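Local coordinates for cystathionine beta-lyase family protein, YNBB B.subtilis ortholog (Clostridium acetobutylicum, PDB 3HVY) that probably acts as a pyridoxal-phosphate-dependent carbon-sulfur lyase of the cystathionine beta-lyase and methionine gamma-lyase kind, with a putative part in aluminium resistance, at residues K33-Y38 / A304-V309; K48-F53 / G293-P298; H103-A108 / I237-L242; L179-R184 / I214-N219; V309-I314 / L416-A421. One frame throughout, in Å; residues are numbered along the deposited sequence.

Contact 1 of 5, residues K33-Y38 / A304-V309. With EDO (1,2-ethanediol), chain Y.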
# COMPACT_ATOMS: atom_id res chain seq x y z
N LYS D 33 30.10 -0.70 -30.69
CA LYS D 33 29.22 -0.59 -31.86
C LYS D 33 27.87 -1.28 -31.63
O LYS D 33 26.83 -0.78 -32.07
CB LYS D 33 29.89 -1.12 -33.15
N GLU D 34 27.88 -2.44 -30.97
CA GLU D 34 26.64 -3.11 -30.63
C GLU D 34 25.77 -2.20 -29.73
O GLU D 34 24.58 -2.10 -29.91
CB GLU D 34 26.91 -4.42 -29.88
CG GLU D 34 27.75 -5.42 -30.59
CD GLU D 34 27.35 -5.63 -32.01
OE1 GLU D 34 26.17 -5.96 -32.25
OE2 GLU D 34 28.23 -5.50 -32.88
N PHE D 35 26.37 -1.61 -28.70
CA PHE D 35 25.65 -0.75 -27.78
C PHE D 35 24.96 0.42 -28.51
O PHE D 35 23.82 0.80 -28.19
CB PHE D 35 26.59 -0.23 -26.68
CG PHE D 35 26.85 -1.21 -25.55
CD1 PHE D 35 26.62 -2.57 -25.70
CD2 PHE D 35 27.45 -0.77 -24.38
CE1 PHE D 35 26.94 -3.48 -24.66
CE2 PHE D 35 27.71 -1.63 -23.34
CZ PHE D 35 27.45 -2.98 -23.46
N LYS D 36 25.63 1.00 -29.49
CA LYS D 36 25.04 2.12 -30.25
C LYS D 36 23.84 1.66 -31.06
O LYS D 36 22.85 2.39 -31.23
CB LYS D 36 26.11 2.78 -31.19
CG LYS D 36 27.14 3.59 -30.39
CD LYS D 36 28.20 4.32 -31.26
N TYR D 37 23.92 0.44 -31.54
CA TYR D 37 22.81 -0.14 -32.26
C TYR D 37 21.60 -0.28 -31.32
O TYR D 37 20.47 0.03 -31.71
CB TYR D 37 23.25 -1.49 -32.83
CG TYR D 37 22.15 -2.33 -33.39
CD1 TYR D 37 21.46 -3.22 -32.59
CD2 TYR D 37 21.83 -2.29 -34.76
CE1 TYR D 37 20.47 -3.99 -33.11
CE2 TYR D 37 20.86 -3.06 -35.28
CZ TYR D 37 20.17 -3.91 -34.45
OH TYR D 37 19.20 -4.71 -34.94
N TYR D 38 21.82 -0.77 -30.11
CA TYR D 38 20.69 -0.90 -29.16
C TYR D 38 20.12 0.43 -28.73
O TYR D 38 18.90 0.53 -28.45
CB TYR D 38 21.05 -1.76 -27.96
CG TYR D 38 21.30 -3.20 -28.40
CD1 TYR D 38 20.28 -3.97 -28.93
CD2 TYR D 38 22.57 -3.75 -28.35
CE1 TYR D 38 20.53 -5.27 -29.38
CE2 TYR D 38 22.81 -5.04 -28.80
CZ TYR D 38 21.81 -5.79 -29.31
OH TYR D 38 22.11 -7.06 -29.80
N ALA D 304 19.67 -4.28 -19.60
CA ALA D 304 19.85 -5.73 -19.41
C ALA D 304 20.43 -6.36 -20.68
O ALA D 304 21.31 -7.20 -20.60
CB ALA D 304 18.53 -6.36 -19.01
N VAL D 305 20.00 -5.90 -21.85
CA VAL D 305 20.57 -6.33 -23.11
C VAL D 305 22.06 -6.02 -23.15
O VAL D 305 22.86 -6.89 -23.47
CB VAL D 305 19.85 -5.76 -24.34
CG1 VAL D 305 20.54 -6.24 -25.65
CG2 VAL D 305 18.32 -6.17 -24.39
N LYS D 306 22.46 -4.79 -22.82
CA LYS D 306 23.86 -4.42 -22.77
C LYS D 306 24.63 -5.29 -21.83
O LYS D 306 25.72 -5.66 -22.15
CB LYS D 306 24.01 -2.95 -22.42
CG LYS D 306 23.55 -2.03 -23.56
CD LYS D 306 23.76 -0.53 -23.17
CE LYS D 306 23.25 0.40 -24.29
NZ LYS D 306 23.55 1.86 -24.13
N GLY D 307 24.06 -5.65 -20.68
CA GLY D 307 24.71 -6.55 -19.75
C GLY D 307 24.91 -7.91 -20.35
O GLY D 307 25.96 -8.50 -20.20
N ALA D 308 23.92 -8.40 -21.09
CA ALA D 308 24.02 -9.71 -21.72
C ALA D 308 25.18 -9.75 -22.79
O ALA D 308 26.01 -10.66 -22.82
CB ALA D 308 22.65 -10.07 -22.38
N VAL D 309 25.21 -8.73 -23.63
CA VAL D 309 26.17 -8.57 -24.72
C VAL D 309 27.57 -8.39 -24.20
O VAL D 309 28.50 -8.97 -24.73
CB VAL D 309 25.71 -7.40 -25.67
CG1 VAL D 309 26.83 -6.98 -26.65
CG2 VAL D 309 24.38 -7.77 -26.44
C1 EDO Y . 24.73 2.73 -19.92
O1 EDO Y . 24.22 2.26 -18.69
C2 EDO Y . 24.02 2.02 -21.05
O2 EDO Y . 22.86 2.71 -21.53
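K306 lays its aliphatic chain over one face of the F35 ring, with CG 3.8 Å from the ring centroid and only 10° off the normal, a CH-pi contact. CB of K306 lies 3.6 Å from CZ of F35, and CD stays near CG and CD2 of the ring. CG of K306 is anti to the carbonyl carbon (chi1 -70°) and the chain runs extended beyond it. Deeper in, Y38 and V305 repeat the theme at about a right angle: V305 CG1 stands 3.8 Å from the Y38 ring centroid, almost on its normal, while the Y37 ring of the same helix covers the opposite face. V309 packs against both aromatics, its CG1 at the edge of F35, 4.0 Å from CE1, and its CG2 3.9 Å from CE2 of Y38.

These buried valines and Y38 contrast with the partly exposed F35 and K306. There NZ of K306 pairs with D39 in a salt bridge and makes a weak 2.8 Å hydrogen bond to O2 of a 1,2-ethanediol molecule, probably from the crystallisation liquor. The axes of segments 33-38 and 304-309 run antiparallel at 160°, 10.5 Å apart, wide enough for rings to stand between them. The atoms that meet are almost all carbon; the charged ends turn elsewhere, the K306 ammonium to D39 and the E34 carboxylate to K329.

Contact 2 of 5, residues K48-F53 / G293-P298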
# COMPACT_ATOMS: atom_id res chain seq x y z
N LYS D 48 7.72 5.13 -28.78
CA LYS D 48 6.47 4.35 -28.92
C LYS D 48 5.63 4.38 -27.61
O LYS D 48 4.39 4.46 -27.63
CB LYS D 48 6.91 2.92 -29.28
CG LYS D 48 5.89 1.85 -29.21
CD LYS D 48 6.31 0.59 -30.04
CE LYS D 48 7.46 -0.22 -29.51
NZ LYS D 48 7.63 -1.61 -30.22
N VAL D 49 6.31 4.25 -26.47
CA VAL D 49 5.62 4.19 -25.20
C VAL D 49 5.08 5.57 -24.84
O VAL D 49 3.93 5.70 -24.47
CB VAL D 49 6.52 3.55 -24.06
CG1 VAL D 49 5.83 3.68 -22.73
CG2 VAL D 49 6.78 2.03 -24.35
N LEU D 50 5.89 6.61 -24.98
CA LEU D 50 5.46 7.95 -24.69
C LEU D 50 4.20 8.28 -25.51
O LEU D 50 3.20 8.83 -24.99
CB LEU D 50 6.59 8.92 -25.03
CG LEU D 50 6.29 10.41 -24.84
CD1 LEU D 50 5.88 10.68 -23.37
CD2 LEU D 50 7.49 11.28 -25.31
N LYS D 51 4.21 7.97 -26.80
CA LYS D 51 3.03 8.28 -27.62
C LYS D 51 1.78 7.56 -27.12
O LYS D 51 0.69 8.10 -27.14
CB LYS D 51 3.23 7.86 -29.08
CG LYS D 51 4.23 8.66 -29.87
CD LYS D 51 4.07 8.41 -31.38
CE LYS D 51 4.06 6.93 -31.76
NZ LYS D 51 4.01 6.72 -33.24
N ALA D 52 1.92 6.29 -26.74
CA ALA D 52 0.80 5.50 -26.23
C ALA D 52 0.21 6.19 -24.94
O ALA D 52 -1.02 6.34 -24.79
CB ALA D 52 1.26 4.07 -25.97
N PHE D 53 1.08 6.64 -24.04
CA PHE D 53 0.61 7.36 -22.86
C PHE D 53 -0.23 8.59 -23.25
O PHE D 53 -1.33 8.82 -22.75
CB PHE D 53 1.81 7.82 -22.02
CG PHE D 53 2.25 6.84 -20.93
CD1 PHE D 53 2.97 5.69 -21.23
CD2 PHE D 53 1.97 7.10 -19.60
CE1 PHE D 53 3.38 4.82 -20.24
CE2 PHE D 53 2.37 6.24 -18.58
CZ PHE D 53 3.06 5.08 -18.90
N GLY D 293 6.59 1.89 -14.38
CA GLY D 293 7.38 0.79 -14.79
C GLY D 293 7.37 0.60 -16.29
O GLY D 293 8.44 0.35 -16.91
N LEU D 294 6.20 0.69 -16.88
CA LEU D 294 6.09 0.68 -18.35
C LEU D 294 6.90 1.78 -19.05
O LEU D 294 7.60 1.55 -20.05
CB LEU D 294 4.61 0.73 -18.76
CG LEU D 294 4.26 0.75 -20.23
CD1 LEU D 294 4.74 -0.49 -20.87
CD2 LEU D 294 2.78 0.97 -20.49
N PHE D 295 6.84 2.99 -18.52
CA PHE D 295 7.58 4.09 -19.08
C PHE D 295 9.08 3.88 -19.05
O PHE D 295 9.78 4.22 -20.02
CB PHE D 295 7.20 5.39 -18.39
CG PHE D 295 7.71 6.57 -19.09
CD1 PHE D 295 7.15 6.95 -20.30
CD2 PHE D 295 8.77 7.28 -18.59
CE1 PHE D 295 7.63 8.03 -20.99
CE2 PHE D 295 9.26 8.36 -19.26
CZ PHE D 295 8.69 8.73 -20.50
N MSE D 296 9.58 3.29 -17.96
CA MSE D 296 11.00 3.01 -17.81
C MSE D 296 11.42 1.68 -18.47
O MSE D 296 12.61 1.38 -18.53
CB MSE D 296 11.34 2.94 -16.31
CG MSE D 296 11.11 4.20 -15.49
SE MSE D 296 11.33 3.73 -13.58
CE MSE D 296 12.90 2.55 -13.76
N ALA D 297 10.47 0.88 -18.95
CA ALA D 297 10.79 -0.45 -19.49
C ALA D 297 11.70 -0.50 -20.74
O ALA D 297 12.58 -1.39 -20.83
CB ALA D 297 9.54 -1.27 -19.67
N PRO D 298 11.44 0.37 -21.74
CA PRO D 298 12.34 0.37 -22.90
C PRO D 298 13.79 0.62 -22.51
O PRO D 298 14.69 0.08 -23.12
CB PRO D 298 11.82 1.56 -23.73
CG PRO D 298 10.36 1.63 -23.44
CD PRO D 298 10.34 1.35 -21.92
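V49 packs against L294, F295 and P298, and its branches divide the work. CB itself carries two methyls with different partners. CG1, anti to the backbone N (chi1 173°), settles against the 293-298 backbone, 3.9 Å from O of L294 and 4.1 Å from CA of F295, with CG of L294 a little further off. CG2, on the other branch, meets CG of P298 at 3.7 Å, the two side chains crossing at a slant.

This is antiparallel helix-helix packing: the axes of segments 48-53 and 293-298, on the long helices 18-55 and 287-317, approach to 9.5 Å at 157°, and CA of V49 and CA of F295 come within 6.4 Å. One turn on, F53 and F295 form a T-shaped pair, the edge of F295 directed at the face of F53, with centroids 5.8 Å apart and planes at 79°. F53 also slides past L294 in the opposite direction, its CE1 3.9 Å from CD2 of that leucine. L50 lies beside F295, pointing the same way, with CD1 near CE1 of the ring. Helix 74-87 covers L294 through V82, Y83 and I86, whereas F295 also meets H413 of the second subunit edge-to-face.

Contact 3 of 5, residues H103-A108 / I237-L242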
# COMPACT_ATOMS: atom_id res chain seq x y z
N HIS D 103 1.21 -18.17 -15.30
CA HIS D 103 -0.20 -18.00 -15.08
C HIS D 103 -0.79 -17.28 -16.27
O HIS D 103 -1.82 -17.70 -16.79
CB HIS D 103 -0.40 -17.19 -13.80
CG HIS D 103 -1.83 -17.05 -13.35
ND1 HIS D 103 -2.16 -16.42 -12.16
CD2 HIS D 103 -3.00 -17.45 -13.91
CE1 HIS D 103 -3.47 -16.41 -12.03
NE2 HIS D 103 -4.00 -17.04 -13.07
N ALA D 104 -0.16 -16.20 -16.73
CA ALA D 104 -0.65 -15.44 -17.89
C ALA D 104 -0.66 -16.30 -19.17
O ALA D 104 -1.63 -16.29 -19.92
CB ALA D 104 0.17 -14.20 -18.12
N ILE D 105 0.41 -17.07 -19.37
CA ILE D 105 0.54 -17.96 -20.52
C ILE D 105 -0.52 -19.05 -20.46
O ILE D 105 -1.29 -19.22 -21.40
CB ILE D 105 1.97 -18.56 -20.63
CG1 ILE D 105 2.99 -17.45 -21.00
CG2 ILE D 105 2.02 -19.71 -21.68
CD1 ILE D 105 4.38 -17.79 -20.65
N GLY D 106 -0.61 -19.72 -19.32
CA GLY D 106 -1.66 -20.71 -19.09
C GLY D 106 -3.08 -20.23 -19.31
O GLY D 106 -3.88 -20.94 -19.90
N ALA D 107 -3.40 -19.02 -18.84
CA ALA D 107 -4.73 -18.47 -18.99
C ALA D 107 -5.03 -18.23 -20.49
O ALA D 107 -6.16 -18.43 -20.96
CB ALA D 107 -4.85 -17.17 -18.19
N ALA D 108 -4.02 -17.78 -21.24
CA ALA D 108 -4.17 -17.55 -22.68
C ALA D 108 -4.47 -18.87 -23.40
O ALA D 108 -5.32 -18.91 -24.28
CB ALA D 108 -2.96 -16.86 -23.28
N ILE D 237 -2.23 -13.55 -30.23
CA ILE D 237 -2.25 -13.37 -28.82
C ILE D 237 -0.87 -13.66 -28.27
O ILE D 237 -0.14 -14.55 -28.74
CB ILE D 237 -3.38 -14.23 -28.16
CG1 ILE D 237 -3.47 -13.95 -26.67
CG2 ILE D 237 -3.27 -15.71 -28.53
CD1 ILE D 237 -4.70 -14.64 -25.95
N ILE D 238 -0.49 -12.84 -27.30
CA ILE D 238 0.81 -12.97 -26.61
C ILE D 238 0.57 -12.86 -25.10
O ILE D 238 -0.48 -12.40 -24.68
CB ILE D 238 1.84 -11.92 -27.08
CG1 ILE D 238 1.44 -10.49 -26.67
CG2 ILE D 238 2.05 -11.99 -28.60
CD1 ILE D 238 2.52 -9.45 -26.99
N ALA D 239 1.55 -13.30 -24.31
CA ALA D 239 1.49 -13.25 -22.86
C ALA D 239 2.87 -13.09 -22.31
O ALA D 239 3.88 -13.52 -22.94
CB ALA D 239 0.84 -14.51 -22.25
N GLY D 240 2.94 -12.47 -21.13
CA GLY D 240 4.21 -12.23 -20.44
C GLY D 240 4.06 -11.85 -18.98
O GLY D 240 2.95 -11.76 -18.49
N SER D 241 5.21 -11.66 -18.31
CA SER D 241 5.30 -11.39 -16.87
C SER D 241 5.70 -9.96 -16.63
O SER D 241 6.57 -9.44 -17.31
CB SER D 241 6.35 -12.30 -16.21
OG SER D 241 6.60 -11.94 -14.85
N LEU D 242 5.02 -9.30 -15.70
CA LEU D 242 5.31 -7.89 -15.41
C LEU D 242 6.58 -7.76 -14.55
O LEU D 242 7.08 -6.66 -14.40
CB LEU D 242 4.16 -7.19 -14.70
CG LEU D 242 2.80 -7.05 -15.39
CD1 LEU D 242 1.77 -6.19 -14.56
CD2 LEU D 242 2.94 -6.54 -16.78
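A104 and A108 of helix 101-111 face A239 and I237 of strand 237-241, segment 103-108 running against the strand at 158° with the axes 6.9 Å apart and CA of I105 only 5.3 Å from CA of A239. Small side chains permit that approach. The CB of A239 packs against the helix backbone, 3.8 Å from O of A104, and lies 3.9 Å from CG1 of I105. The CB of A104 in turn touches the strand backbone, 3.7 Å from O of G240, and stands 4.2 Å from CB of A239.

At the other end A108 CB meets the tip of I237, CD1, at 3.9 Å. CB of I237 points toward the helix, chi1 (-176°) sets CG1 anti to the backbone N, and chi2 (173°) carries CD1 on to A108. I105 continues to F216 and D218 of the adjoining strand, and the third subunit packs V271 onto H103. Strand 237-241 is hydrogen-bonded to strands 214-218 and 255-259, which leaves the face carrying I237 and A239 to the helix. A helix laid on a mainly parallel central sheet, with segment 237-242 ending two residues before the cofactor-bearing K244, is the layout of the large domain in PLP-dependent enzymes of fold type I.

Contact 4 of 5, residues L179-R184 / I214-N219; sequences LIHIQR and IVFVDN
I180 and I182 are threaded into strand 214-218 by a ladder of parallel backbone hydrogen bonds. I180 N gives to I214 O at 2.8 Å, I180 O accepts F216 N, I182 N gives to F216 O, and I182 O accepts D218 N; R184 N to D218 O, at 3.2 Å, closes the ladder. The axes of strands 179-183 and 214-218 lie 4.7 Å apart at 23°, the twist of a parallel pair.

Apolar contacts alternate between the faces. With I180, I182, V215 and V217 on one face, I182 CD1 reaches V215 CG1 at 4.0 Å. On the face of L179, H181, F216 and D218, CD2 of L179 packs on CB of F216.

That face also holds an aromatic contact: CD2 of H181 meets CD2 of F216 at 3.7 Å, rim to rim, the ring planes 23° apart.

The polar contacts lie mostly toward the C-terminal ends. R184, fully extended, sends NH1 to OD1 of N219 at 2.9 Å, the acceptor lying in the guanidinium plane; OE1 of E229 takes NH1 of R184, in a salt bridge, and ND2 of N219. A water bridges H181 NE2, Q183 OE1 and D218 OD2, lying at the edge of the imidazole and donating to the last two at 2.9 and 2.7 Å. S121 holds H181 through ND1, Q183 NE2 bonds O of S185, and C220 N holds OD1 of D218.

D218 OD2 also bonds N1 of K244 in its cofactor-modified form. A strand-end aspartate hydrogen-bonded to the pyridine nitrogen, in a right-handed beta-alpha-beta crossover via helix 196-207, is characteristic of fold type I PLP enzymes.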
# COMPACT_ATOMS: atom_id res chain seq x y z
N LEU D 179 -4.78 -23.96 -32.05
CA LEU D 179 -3.81 -23.02 -31.49
C LEU D 179 -2.42 -23.57 -31.70
O LEU D 179 -2.16 -24.74 -31.46
CB LEU D 179 -4.08 -22.82 -29.99
CG LEU D 179 -3.21 -21.78 -29.27
CD1 LEU D 179 -4.01 -21.13 -28.17
CD2 LEU D 179 -1.90 -22.40 -28.71
N ILE D 180 -1.57 -22.70 -32.21
CA ILE D 180 -0.15 -22.93 -32.38
C ILE D 180 0.56 -22.05 -31.35
O ILE D 180 0.30 -20.83 -31.23
CB ILE D 180 0.29 -22.58 -33.82
CG1 ILE D 180 -0.17 -23.70 -34.77
CG2 ILE D 180 1.79 -22.33 -33.92
CD1 ILE D 180 0.22 -23.49 -36.19
N HIS D 181 1.43 -22.71 -30.60
CA HIS D 181 2.23 -22.11 -29.55
C HIS D 181 3.69 -21.95 -29.99
O HIS D 181 4.34 -22.92 -30.36
CB HIS D 181 2.08 -22.99 -28.31
CG HIS D 181 3.15 -22.78 -27.28
ND1 HIS D 181 4.03 -23.78 -26.94
CD2 HIS D 181 3.51 -21.70 -26.56
CE1 HIS D 181 4.87 -23.32 -26.03
NE2 HIS D 181 4.60 -22.05 -25.81
N ILE D 182 4.14 -20.70 -30.02
CA ILE D 182 5.53 -20.35 -30.32
C ILE D 182 6.13 -19.81 -29.01
O ILE D 182 5.54 -18.96 -28.37
CB ILE D 182 5.64 -19.30 -31.41
CG1 ILE D 182 4.99 -19.83 -32.71
CG2 ILE D 182 7.11 -18.85 -31.63
CD1 ILE D 182 4.93 -18.83 -33.89
N GLN D 183 7.28 -20.32 -28.61
CA GLN D 183 8.05 -19.72 -27.48
C GLN D 183 9.19 -18.84 -28.07
O GLN D 183 10.06 -19.32 -28.78
CB GLN D 183 8.62 -20.86 -26.67
CG GLN D 183 9.30 -20.46 -25.39
CD GLN D 183 9.66 -21.67 -24.56
OE1 GLN D 183 8.79 -22.50 -24.23
NE2 GLN D 183 10.95 -21.79 -24.19
N ARG D 184 9.17 -17.54 -27.77
CA ARG D 184 10.18 -16.62 -28.30
C ARG D 184 11.57 -16.88 -27.68
O ARG D 184 12.56 -17.06 -28.38
CB ARG D 184 9.73 -15.19 -28.07
CG ARG D 184 10.72 -14.13 -28.52
CD ARG D 184 10.07 -12.72 -28.40
NE ARG D 184 11.01 -11.70 -28.79
CZ ARG D 184 10.74 -10.39 -28.78
NH1 ARG D 184 9.55 -9.94 -28.38
NH2 ARG D 184 11.67 -9.54 -29.13
N ILE D 214 -5.16 -20.06 -34.25
CA ILE D 214 -4.65 -19.03 -33.35
C ILE D 214 -3.14 -19.14 -33.21
O ILE D 214 -2.62 -20.16 -32.82
CB ILE D 214 -5.33 -19.13 -31.93
CG1 ILE D 214 -6.86 -19.11 -32.10
CG2 ILE D 214 -4.78 -18.03 -31.01
CD1 ILE D 214 -7.71 -19.42 -30.84
N VAL D 215 -2.42 -18.09 -33.52
CA VAL D 215 -0.99 -18.08 -33.27
C VAL D 215 -0.69 -17.33 -31.97
O VAL D 215 -0.88 -16.10 -31.86
CB VAL D 215 -0.22 -17.51 -34.45
CG1 VAL D 215 1.25 -17.30 -34.06
CG2 VAL D 215 -0.40 -18.41 -35.68
N PHE D 216 -0.29 -18.11 -30.97
CA PHE D 216 0.08 -17.65 -29.64
C PHE D 216 1.59 -17.61 -29.48
O PHE D 216 2.28 -18.60 -29.81
CB PHE D 216 -0.51 -18.56 -28.55
CG PHE D 216 0.01 -18.24 -27.17
CD1 PHE D 216 -0.34 -17.05 -26.53
CD2 PHE D 216 0.83 -19.11 -26.52
CE1 PHE D 216 0.17 -16.76 -25.25
CE2 PHE D 216 1.32 -18.80 -25.26
CZ PHE D 216 0.99 -17.61 -24.65
N VAL D 217 2.11 -16.47 -29.02
CA VAL D 217 3.57 -16.37 -28.67
C VAL D 217 3.80 -16.01 -27.18
O VAL D 217 3.32 -15.00 -26.70
CB VAL D 217 4.29 -15.33 -29.54
CG1 VAL D 217 5.83 -15.30 -29.34
CG2 VAL D 217 3.95 -15.60 -31.02
N ASP D 218 4.50 -16.89 -26.47
CA ASP D 218 5.01 -16.63 -25.12
C ASP D 218 6.09 -15.59 -25.32
O ASP D 218 7.14 -15.89 -25.90
CB ASP D 218 5.58 -17.93 -24.58
CG ASP D 218 6.33 -17.76 -23.27
OD1 ASP D 218 6.50 -16.59 -22.83
OD2 ASP D 218 6.78 -18.80 -22.70
N ASN D 219 5.83 -14.34 -24.90
CA ASN D 219 6.73 -13.21 -25.20
C ASN D 219 7.69 -12.89 -24.05
O ASN D 219 8.33 -11.87 -24.07
CB ASN D 219 5.90 -11.97 -25.49
CG ASN D 219 6.61 -11.00 -26.37
OD1 ASN D 219 7.38 -11.42 -27.24
ND2 ASN D 219 6.39 -9.67 -26.14
O HOH W 1 6.24 -21.21 -23.73

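Contact 5 of 5, residues V309-I314 / L416-A421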
# COMPACT_ATOMS: atom_id res chain seq x y z
N VAL D 309 25.21 -8.73 -23.63
CA VAL D 309 26.17 -8.57 -24.72
C VAL D 309 27.57 -8.39 -24.20
O VAL D 309 28.50 -8.97 -24.73
CB VAL D 309 25.71 -7.40 -25.67
CG1 VAL D 309 26.83 -6.98 -26.65
CG2 VAL D 309 24.38 -7.77 -26.44
N PHE D 310 27.74 -7.55 -23.17
CA PHE D 310 29.04 -7.40 -22.51
C PHE D 310 29.46 -8.73 -21.86
O PHE D 310 30.60 -9.18 -21.97
CB PHE D 310 28.96 -6.31 -21.44
CG PHE D 310 30.19 -6.22 -20.56
CD1 PHE D 310 31.37 -5.68 -21.03
CD2 PHE D 310 30.18 -6.75 -19.28
CE1 PHE D 310 32.50 -5.62 -20.21
CE2 PHE D 310 31.30 -6.74 -18.48
CZ PHE D 310 32.46 -6.16 -18.94
N CYS D 311 28.53 -9.38 -21.19
CA CYS D 311 28.86 -10.70 -20.61
C CYS D 311 29.36 -11.69 -21.69
O CYS D 311 30.37 -12.38 -21.52
CB CYS D 311 27.64 -11.25 -19.89
SG CYS D 311 27.90 -12.89 -19.17
N ALA D 312 28.59 -11.83 -22.78
CA ALA D 312 28.95 -12.63 -23.94
C ALA D 312 30.41 -12.38 -24.39
O ALA D 312 31.15 -13.31 -24.61
CB ALA D 312 27.96 -12.32 -25.15
N ARG D 313 30.77 -11.11 -24.59
CA ARG D 313 32.12 -10.80 -25.06
C ARG D 313 33.19 -11.08 -24.04
O ARG D 313 34.17 -11.75 -24.36
CB ARG D 313 32.28 -9.38 -25.57
CG ARG D 313 33.62 -9.13 -26.23
CD ARG D 313 33.94 -10.18 -27.29
NE ARG D 313 35.05 -9.74 -28.18
CZ ARG D 313 35.59 -10.47 -29.17
NH1 ARG D 313 35.18 -11.72 -29.45
NH2 ARG D 313 36.61 -9.96 -29.84
N ILE D 314 33.00 -10.62 -22.79
CA ILE D 314 34.04 -10.83 -21.80
C ILE D 314 34.24 -12.32 -21.47
O ILE D 314 35.37 -12.76 -21.32
CB ILE D 314 33.87 -9.96 -20.55
CG1 ILE D 314 35.23 -9.83 -19.83
CG2 ILE D 314 32.75 -10.50 -19.60
CD1 ILE D 314 35.18 -8.90 -18.53
N LEU D 416 29.45 -4.96 -13.31
CA LEU D 416 30.16 -5.21 -12.05
C LEU D 416 29.95 -6.65 -11.58
O LEU D 416 30.89 -7.32 -11.13
CB LEU D 416 29.69 -4.20 -10.97
CG LEU D 416 30.15 -2.72 -11.22
CD1 LEU D 416 29.49 -1.67 -10.31
CD2 LEU D 416 31.66 -2.63 -11.12
N GLY D 417 28.74 -7.12 -11.73
CA GLY D 417 28.40 -8.49 -11.37
C GLY D 417 29.20 -9.49 -12.16
O GLY D 417 29.74 -10.44 -11.59
N VAL D 418 29.32 -9.28 -13.47
CA VAL D 418 30.11 -10.20 -14.29
C VAL D 418 31.59 -10.20 -13.89
O VAL D 418 32.21 -11.26 -13.84
CB VAL D 418 29.89 -9.95 -15.79
CG1 VAL D 418 30.86 -10.81 -16.68
CG2 VAL D 418 28.42 -10.19 -16.09
N LEU D 419 32.14 -9.01 -13.60
CA LEU D 419 33.51 -8.92 -13.21
C LEU D 419 33.72 -9.64 -11.88
O LEU D 419 34.70 -10.39 -11.73
CB LEU D 419 33.98 -7.47 -13.07
CG LEU D 419 33.87 -6.56 -14.30
CD1 LEU D 419 34.48 -5.18 -13.97
CD2 LEU D 419 34.51 -7.21 -15.56
N ILE D 420 32.80 -9.44 -10.94
CA ILE D 420 32.90 -10.12 -9.66
C ILE D 420 32.81 -11.62 -9.88
O ILE D 420 33.66 -12.37 -9.43
CB ILE D 420 31.82 -9.66 -8.67
CG1 ILE D 420 32.14 -8.24 -8.23
CG2 ILE D 420 31.77 -10.58 -7.45
CD1 ILE D 420 30.92 -7.49 -7.65
N ALA D 421 31.82 -12.07 -10.62
CA ALA D 421 31.69 -13.48 -10.91
C ALA D 421 32.92 -14.06 -11.66
O ALA D 421 33.43 -15.14 -11.31
CB ALA D 421 30.40 -13.72 -11.69
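I314 makes the two tightest contacts here, and both are methyl to methyl. Its CG2 stands 3.5 Å from CG1 of V418 as the two side chains slide past each other in opposite directions, and its CD1 meets CD2 of L419, also at 3.5 Å, in a crossing at about a right angle. Both distances are shorter than usual van der Waals contact between carbons, so the packing is close at this point. Two torsions give the double reach: chi1 at -158° puts CG1 of I314 anti to the backbone N and CG2 in the crowded position between N and the carbonyl carbon, and chi2 at 178° extends CD1 toward L419.

Around this pair lie looser neighbours. CG2 of V418 touches CB of C311 at 4.0 Å, and SG of the cysteine is scarcely farther. F310 brings its rim instead of a face: CZ is 4.1 Å from CD2 of L419, which lies at the ring edge, near its plane. Within its own helix, CG2 of I314 rests over one face of F310, toward the rim.

The next shell comes from the fold. Segments 309-314 and 416-421 run roughly parallel, their axes at 28° and 10.3 Å apart, with CA of C311 and CA of V418 6.5 Å apart. Helix 18-55 covers F310 and I314 through A27, and also I314 through L23; strand 334-338 packs on C311 through Q335 and I337. R313 stays outside the interface, salt-bridged to D30 and E316. Cohesion between these segments therefore rests on shape and apolar burial, with the touching side chains all buried and carbon doing most of the contacting.

Contacts 1 and 2 both pair helix 18-55 with helix 287-317, at points about 20 Å apart between centres, and contact 5 continues from contact 1 along helix 287-317, sharing V309; F35 also packs on F310 there. All five are buried, but contact 1 has two partly exposed residues, F35 and K306. Contacts 2 and 5 are apolar, and 2 alone has an edge-to-face pair across its segments and meets another subunit's ring. Contacts 3 and 4 occupy neighbouring strands of the seven-stranded sheet, linked by backbone bonds between 237-241 and 214-218. Contact 3 is alanine-lined helix-on-sheet packing; contact 4 is hydrogen-bonded throughout and brings polar groups to the cofactor.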